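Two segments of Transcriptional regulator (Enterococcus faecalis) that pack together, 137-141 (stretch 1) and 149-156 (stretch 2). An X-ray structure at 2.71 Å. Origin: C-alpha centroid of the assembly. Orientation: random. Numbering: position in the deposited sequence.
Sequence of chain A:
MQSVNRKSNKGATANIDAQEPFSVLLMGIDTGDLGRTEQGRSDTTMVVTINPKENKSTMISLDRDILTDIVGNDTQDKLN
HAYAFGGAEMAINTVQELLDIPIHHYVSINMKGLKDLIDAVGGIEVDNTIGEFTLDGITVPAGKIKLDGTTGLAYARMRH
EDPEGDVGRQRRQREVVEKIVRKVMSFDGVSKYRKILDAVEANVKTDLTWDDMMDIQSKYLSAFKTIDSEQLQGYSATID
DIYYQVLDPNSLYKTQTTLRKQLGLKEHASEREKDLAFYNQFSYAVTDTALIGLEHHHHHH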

ATOM      1  N   GLY A 137       4.693  -4.305  24.874  1.00 32.84           N
ATOM      2  CA  GLY A 137       4.087  -3.710  26.052  1.00 34.99           C
ATOM      3  C   GLY A 137       2.706  -3.121  25.803  1.00 39.38           C
ATOM      4  O   GLY A 137       2.267  -2.212  26.518  1.00 33.73           O
ATOM      5  N   ILE A 138       2.018  -3.639  24.785  1.00 38.51           N
ATOM      6  CA  ILE A 138       0.678  -3.174  24.432  1.00 30.41           C
ATOM      7  C   ILE A 138      -0.236  -4.359  24.127  1.00 33.12           C
ATOM      8  O   ILE A 138       0.184  -5.332  23.501  1.00 37.52           O
ATOM      9  N   THR A 139      -1.482  -4.285  24.578  1.00 34.30           N
ATOM     10  CA  THR A 139      -2.422  -5.366  24.333  1.00 41.62           C
ATOM     11  C   THR A 139      -3.622  -4.892  23.531  1.00 38.24           C
ATOM     12  O   THR A 139      -4.228  -3.873  23.849  1.00 27.53           O
ATOM     13  N   VAL A 140      -3.944  -5.637  22.480  1.00 42.07           N
ATOM     14  CA  VAL A 140      -5.075  -5.332  21.611  1.00 42.74           C
ATOM     15  C   VAL A 140      -6.133  -6.412  21.843  1.00 41.70           C
ATOM     16  O   VAL A 140      -5.911  -7.582  21.535  1.00 43.15           O
ATOM     17  N   PRO A 141      -7.298  -6.035  22.393  1.00 42.01           N
ATOM     18  CA  PRO A 141      -8.374  -6.997  22.658  1.00 38.66           C
ATOM     19  C   PRO A 141      -8.893  -7.692  21.405  1.00 39.68           C
ATOM     20  O   PRO A 141      -8.616  -7.259  20.287  1.00 39.91           O
ATOM     21  N   GLY A 149      -4.377   5.635  18.760  1.00 17.60           N
ATOM     22  CA  GLY A 149      -3.085   5.720  18.101  1.00 19.38           C
ATOM     23  C   GLY A 149      -2.139   4.653  18.612  1.00 23.07           C
ATOM     24  O   GLY A 149      -1.424   4.012  17.841  1.00 31.37           O
ATOM     25  N   THR A 150      -2.139   4.461  19.926  1.00 29.75           N
ATOM     26  CA  THR A 150      -1.277   3.470  20.552  1.00 29.42           C
ATOM     27  C   THR A 150      -1.638   2.055  20.122  1.00 26.75           C
ATOM     28  O   THR A 150      -0.856   1.408  19.435  1.00 25.89           O
ATOM     29  N   THR A 151      -2.821   1.578  20.522  1.00 29.97           N
ATOM     30  CA  THR A 151      -3.260   0.220  20.173  1.00 29.76           C
ATOM     31  C   THR A 151      -3.494   0.080  18.676  1.00 27.24           C
ATOM     32  O   THR A 151      -3.760  -1.015  18.172  1.00 34.87           O
ATOM     33  N   GLY A 152      -3.410   1.200  17.969  1.00 28.30           N
ATOM     34  CA  GLY A 152      -3.589   1.181  16.532  1.00 33.33           C
ATOM     35  C   GLY A 152      -2.295   0.713  15.891  1.00 34.50           C
ATOM     36  O   GLY A 152      -2.317  -0.080  14.955  1.00 42.36           O
ATOM     37  N   LEU A 153      -1.159   1.190  16.390  1.00 31.02           N
ATOM     38  CA  LEU A 153       0.119   0.768  15.825  1.00 31.30           C
ATOM     39  C   LEU A 153       0.371  -0.708  16.028  1.00 29.80           C
ATOM     40  O   LEU A 153       0.904  -1.378  15.148  1.00 30.61           O
ATOM     41  N   ALA A 154       0.003  -1.220  17.195  1.00 27.78           N
ATOM     42  CA  ALA A 154       0.220  -2.632  17.482  1.00 31.22           C
ATOM     43  C   ALA A 154      -0.574  -3.520  16.523  1.00 26.17           C
ATOM     44  O   ALA A 154      -0.036  -4.477  15.979  1.00 19.61           O
ATOM     45  N   TYR A 155      -1.842  -3.179  16.307  1.00 21.05           N
ATOM     46  CA  TYR A 155      -2.720  -3.929  15.417  1.00 19.83           C
ATOM     47  C   TYR A 155      -2.177  -3.960  13.990  1.00 22.99           C
ATOM     48  O   TYR A 155      -2.322  -4.952  13.277  1.00 25.84           O
ATOM     49  N   ALA A 156      -1.557  -2.864  13.576  1.00 24.00           N
ATOM     50  CA  ALA A 156      -0.997  -2.757  12.237  1.00 31.50           C
ATOM     51  C   ALA A 156       0.341  -3.480  12.150  1.00 30.29           C
ATOM     52  O   ALA A 156       0.671  -4.065  11.124  1.00 30.06           O
TER

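This is a small, largely apolar contact in which an extended segment sets two alternate branched side chains, Ile-138 and Val-140, against one flank of the helical residues 150-156, with no hydrogen bond crossing between them. The alternation does the work: Ile-138 and Val-140 both point toward the helix, while Thr-139 between them points away, its OG1 hydrogen-bonded elsewhere in the structure.

Ile-138 is in the m,t rotamer, and its CD1 lies 3.3 Å from CG2 of Thr-150, closer than methyls normally pack, so not a distance to copy at this resolution. Its CG2 lies 4.1 Å from CB of Ala-154. Val-140, with chi1 at t, brings CG2 to 3.7 Å from that same Ala-154 CB, while its CG1 meets CD1 of Tyr-155 at 4.2 Å, obliquely to the ring.

Ala-154 points toward the segment, and its single methyl serves both branched residues. CA of Val-140 and CA of Thr-151 are 6.0 Å apart. Thr-150 and Thr-151 present CG2 here; OG1 of Thr-150 is hydrogen-bonded elsewhere in the structure, and OG1 of Thr-151 to a residue adjoining one of the stretches. Thr-150 (m) and Thr-151 (p) both point sideways, and CG2 of Thr-151 sits 4.3 Å from CG2 of Ile-138.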

ATOM      1  CB  ILE A 138       0.732  -2.237  23.202  1.00 26.58           C
ATOM      2  CG1 ILE A 138       1.614  -1.032  23.527  1.00 23.69           C
ATOM      3  CG2 ILE A 138      -0.668  -1.775  22.823  1.00 36.25           C
ATOM      4  CD1 ILE A 138       1.648   0.014  22.449  1.00 20.55           C
ATOM      5  CB  THR A 139      -2.913  -6.008  25.659  1.00 48.72           C
ATOM      6  OG1 THR A 139      -1.819  -6.672  26.308  1.00 52.83           O
ATOM      7  CG2 THR A 139      -4.020  -7.027  25.385  1.00 56.65           C
ATOM      8  CB  VAL A 140      -4.656  -5.359  20.120  1.00 44.73           C
ATOM      9  CG1 VAL A 140      -5.767  -4.788  19.251  1.00 41.91           C
ATOM     10  CG2 VAL A 140      -3.364  -4.587  19.922  1.00 49.18           C
ATOM     11  CB  PRO A 141      -9.444  -6.140  23.329  1.00 36.27           C
ATOM     12  CG  PRO A 141      -9.245  -4.807  22.686  1.00 42.70           C
ATOM     13  CD  PRO A 141      -7.735  -4.668  22.723  1.00 41.60           C
ATOM     14  CB  THR A 150      -1.366   3.547  22.091  1.00 40.45           C
ATOM     15  OG1 THR A 150      -1.049   4.877  22.528  1.00 37.40           O
ATOM     16  CG2 THR A 150      -0.393   2.564  22.727  1.00 43.98           C
ATOM     17  CB  THR A 151      -4.568  -0.214  20.911  1.00 23.14           C
ATOM     18  OG1 THR A 151      -5.696   0.464  20.349  1.00 17.93           O
ATOM     19  CG2 THR A 151      -4.479   0.088  22.396  1.00 23.09           C
ATOM     20  CB  LEU A 153       1.287   1.536  16.439  1.00 36.72           C
ATOM     21  CG  LEU A 153       1.565   2.918  15.864  1.00 41.68           C
ATOM     22  CD1 LEU A 153       2.911   3.400  16.398  1.00 28.74           C
ATOM     23  CD2 LEU A 153       1.592   2.846  14.327  1.00 32.20           C
ATOM     24  CB  ALA A 154      -0.157  -2.934  18.931  1.00 36.53           C
ATOM     25  CB  TYR A 155      -4.127  -3.312  15.413  1.00 23.91           C
ATOM     26  CG  TYR A 155      -5.141  -4.103  14.605  1.00 30.92           C
ATOM     27  CD1 TYR A 155      -5.613  -5.335  15.062  1.00 34.93           C
ATOM     28  CD2 TYR A 155      -5.582  -3.650  13.350  1.00 34.52           C
ATOM     29  CE1 TYR A 155      -6.493  -6.107  14.290  1.00 32.64           C
ATOM     30  CE2 TYR A 155      -6.465  -4.421  12.567  1.00 33.76           C
ATOM     31  CZ  TYR A 155      -6.905  -5.651  13.055  1.00 22.51           C
ATOM     32  OH  TYR A 155      -7.718  -6.450  12.297  1.00 27.65           O
ATOM     33  CB  ALA A 156      -0.821  -1.289  11.872  1.00 29.06           C
TER